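DNA-entry nuclease inhibitor (Bacillus subtilis subsp. subtilis, PDB 4MQD) inhibits the DNA-degrading activity of the DNA-entry nuclease and takes part in the competence of cells for transformation. Local coordinates at residues A60-R65 and K98-D103. Residues are numbered along the deposited sequence; the frame is centred on the assembly and turned at random.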
loop_
_atom_site.group_PDB
_atom_site.type_symbol
_atom_site.label_atom_id
_atom_site.label_comp_id
_atom_site.label_asym_id
_atom_site.label_seq_id
_atom_site.Cartn_x
_atom_site.Cartn_y
_atom_site.Cartn_z
ATOM N N ALA A 60 1.351 17.209 9.879
ATOM C CA ALA A 60 1.474 15.951 9.152
ATOM C C ALA A 60 2.581 15.094 9.750
ATOM O O ALA A 60 3.393 15.577 10.541
ATOM C CB ALA A 60 1.759 16.225 7.686
ATOM N N PHE A 61 2.602 13.819 9.370
ATOM C CA PHE A 61 3.658 12.901 9.783
ATOM C C PHE A 61 4.521 12.524 8.585
ATOM O O PHE A 61 4.002 12.209 7.514
ATOM C CB PHE A 61 3.065 11.642 10.422
ATOM C CG PHE A 61 2.543 11.861 11.813
ATOM C CD1 PHE A 61 3.407 11.852 12.901
ATOM C CD2 PHE A 61 1.192 12.081 12.036
ATOM C CE1 PHE A 61 2.934 12.057 14.186
ATOM C CE2 PHE A 61 0.710 12.284 13.320
ATOM C CZ PHE A 61 1.582 12.272 14.396
ATOM N N ILE A 62 5.837 12.573 8.776
ATOM C CA ILE A 62 6.800 12.144 7.769
ATOM C C ILE A 62 7.343 10.776 8.168
ATOM O O ILE A 62 7.933 10.636 9.238
ATOM C CB ILE A 62 7.984 13.132 7.659
ATOM C CG1 ILE A 62 7.485 14.558 7.372
ATOM C CG2 ILE A 62 8.978 12.667 6.600
ATOM C CD1 ILE A 62 6.760 14.728 6.051
ATOM N N LEU A 63 7.130 9.776 7.315
ATOM C CA LEU A 63 7.694 8.436 7.510
ATOM C C LEU A 63 8.824 8.219 6.518
ATOM O O LEU A 63 8.578 7.947 5.339
ATOM C CB LEU A 63 6.628 7.351 7.318
ATOM C CG LEU A 63 5.843 6.942 8.563
ATOM C CD1 LEU A 63 5.160 8.148 9.189
ATOM C CD2 LEU A 63 4.831 5.859 8.215
ATOM N N PHE A 64 10.061 8.345 6.987
ATOM C CA PHE A 64 11.216 8.144 6.123
ATOM C C PHE A 64 11.683 6.696 6.196
ATOM O O PHE A 64 11.728 6.109 7.278
ATOM C CB PHE A 64 12.357 9.087 6.496
ATOM C CG PHE A 64 13.394 9.217 5.419
ATOM C CD1 PHE A 64 13.174 10.045 4.329
ATOM C CD2 PHE A 64 14.577 8.494 5.481
ATOM C CE1 PHE A 64 14.119 10.158 3.325
ATOM C CE2 PHE A 64 15.528 8.604 4.482
ATOM C CZ PHE A 64 15.298 9.436 3.402
ATOM N N ARG A 65 12.022 6.130 5.039
ATOM C CA ARG A 65 12.488 4.748 4.943
ATOM C C ARG A 65 13.663 4.624 3.982
ATOM O O ARG A 65 13.777 5.396 3.028
ATOM C CB ARG A 65 11.364 3.841 4.449
ATOM C CG ARG A 65 10.160 3.766 5.368
ATOM C CD ARG A 65 9.061 2.932 4.740
ATOM N NE ARG A 65 7.860 2.917 5.563
ATOM C CZ ARG A 65 6.723 2.308 5.233
ATOM N NH1 ARG A 65 6.612 1.652 4.081
ATOM N NH2 ARG A 65 5.687 2.359 6.063
ATOM N N LYS A 98 9.869 22.694 12.194
ATOM C CA LYS A 98 11.047 22.046 12.769
ATOM C C LYS A 98 11.880 21.456 11.638
ATOM O O LYS A 98 11.336 21.069 10.599
ATOM C CB LYS A 98 10.646 20.929 13.735
ATOM C CG LYS A 98 9.934 21.412 14.987
ATOM C CD LYS A 98 9.690 20.280 15.977
ATOM C CE LYS A 98 8.602 19.331 15.501
ATOM N NZ LYS A 98 8.271 18.304 16.528
ATOM N N ARG A 99 13.193 21.399 11.837
ATOM C CA ARG A 99 14.085 20.765 10.875
ATOM C C ARG A 99 14.279 19.301 11.252
ATOM O O ARG A 99 14.803 18.994 12.322
ATOM C CB ARG A 99 15.436 21.480 10.822
ATOM C CG ARG A 99 16.428 20.834 9.864
ATOM C CD ARG A 99 17.697 21.651 9.707
ATOM N NE ARG A 99 17.537 22.747 8.752
ATOM C CZ ARG A 99 18.544 23.432 8.211
ATOM N NH1 ARG A 99 19.805 23.145 8.521
ATOM N NH2 ARG A 99 18.291 24.411 7.349
ATOM N N LEU A 100 13.845 18.404 10.373
ATOM C CA LEU A 100 14.062 16.975 10.564
ATOM C C LEU A 100 15.413 16.593 9.973
ATOM O O LEU A 100 15.889 17.235 9.036
ATOM C CB LEU A 100 12.951 16.164 9.896
ATOM C CG LEU A 100 11.515 16.556 10.258
ATOM C CD1 LEU A 100 10.530 15.647 9.543
ATOM C CD2 LEU A 100 11.291 16.508 11.761
ATOM N N SER A 101 16.027 15.554 10.533
ATOM C CA SER A 101 17.310 15.052 10.047
ATOM C C SER A 101 17.279 13.536 9.934
ATOM O O SER A 101 16.703 12.855 10.782
ATOM C CB SER A 101 18.437 15.480 10.984
ATOM O OG SER A 101 18.536 16.889 11.033
ATOM N N PHE A 102 17.899 13.018 8.876
ATOM C CA PHE A 102 17.944 11.582 8.623
ATOM C C PHE A 102 19.336 11.189 8.146
ATOM O O PHE A 102 19.854 11.759 7.184
ATOM C CB PHE A 102 16.896 11.196 7.577
ATOM C CG PHE A 102 15.493 11.590 7.954
ATOM C CD1 PHE A 102 14.984 12.832 7.595
ATOM C CD2 PHE A 102 14.688 10.724 8.679
ATOM C CE1 PHE A 102 13.695 13.198 7.948
ATOM C CE2 PHE A 102 13.399 11.084 9.033
ATOM C CZ PHE A 102 12.901 12.321 8.666
ATOM N N ASP A 103 19.938 10.222 8.836
ATOM C CA ASP A 103 21.281 9.750 8.515
ATOM C C ASP A 103 21.252 8.854 7.273
ATOM O O ASP A 103 21.197 7.628 7.373
ATOM C CB ASP A 103 21.874 8.999 9.716
ATOM C CG ASP A 103 23.331 8.620 9.514
ATOM O OD1 ASP A 103 24.085 9.424 8.926
ATOM O OD2 ASP A 103 23.724 7.520 9.955
#
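F64 swings its ring carbon CG anti to the backbone N (chi1 -163°), whereas F102 places its own CG anti to the carbonyl carbon (chi1 -57°), and these two different choices bring the rings into an offset stack across the interface of two β-sheets. The ring centroids lie 4.7 Å apart and the planes are inclined by 30°, so the rings are tilted rather than strictly parallel. F64 meets one face of F102 near its rim, with CG of F64 3.8 Å above the plane, and the closest approach is made by the stem of the side chain, F64 CB to F102 CE2 at 3.4 Å. In return, CG of F102 lies over a face of the F64 ring. Two residues earlier in each strand, the methyl CD1 of L100 rests on I62 CG1 at 3.9 Å, and the other branch of I62, CG2, comes obliquely to CZ of F102 at 4.4 Å. I62 thus touches both L100 and F102, all by apolar contact. Were F102 replaced by an alanine, the F64 ring would probably lose its stacking partner and a gap would be likely to open beside CG2 of I62. The case illustrates how the layers of a β-sandwich can be joined by side chains alone: the two strands run nearly parallel, with axes 9.7 Å apart, and no hydrogen bond links the two segments. Strand 59-66 lies between 6-14 and 127-134 in the mixed sheet, while 100-102 is an outermost strand of the antiparallel sheet, next to 90-93. W8 of strand 6-14 packs edge-to-face with both phenylalanines, I92 of strand 90-93 touches I62 and F102, and I130 of strand 127-134 touches I62 and F64.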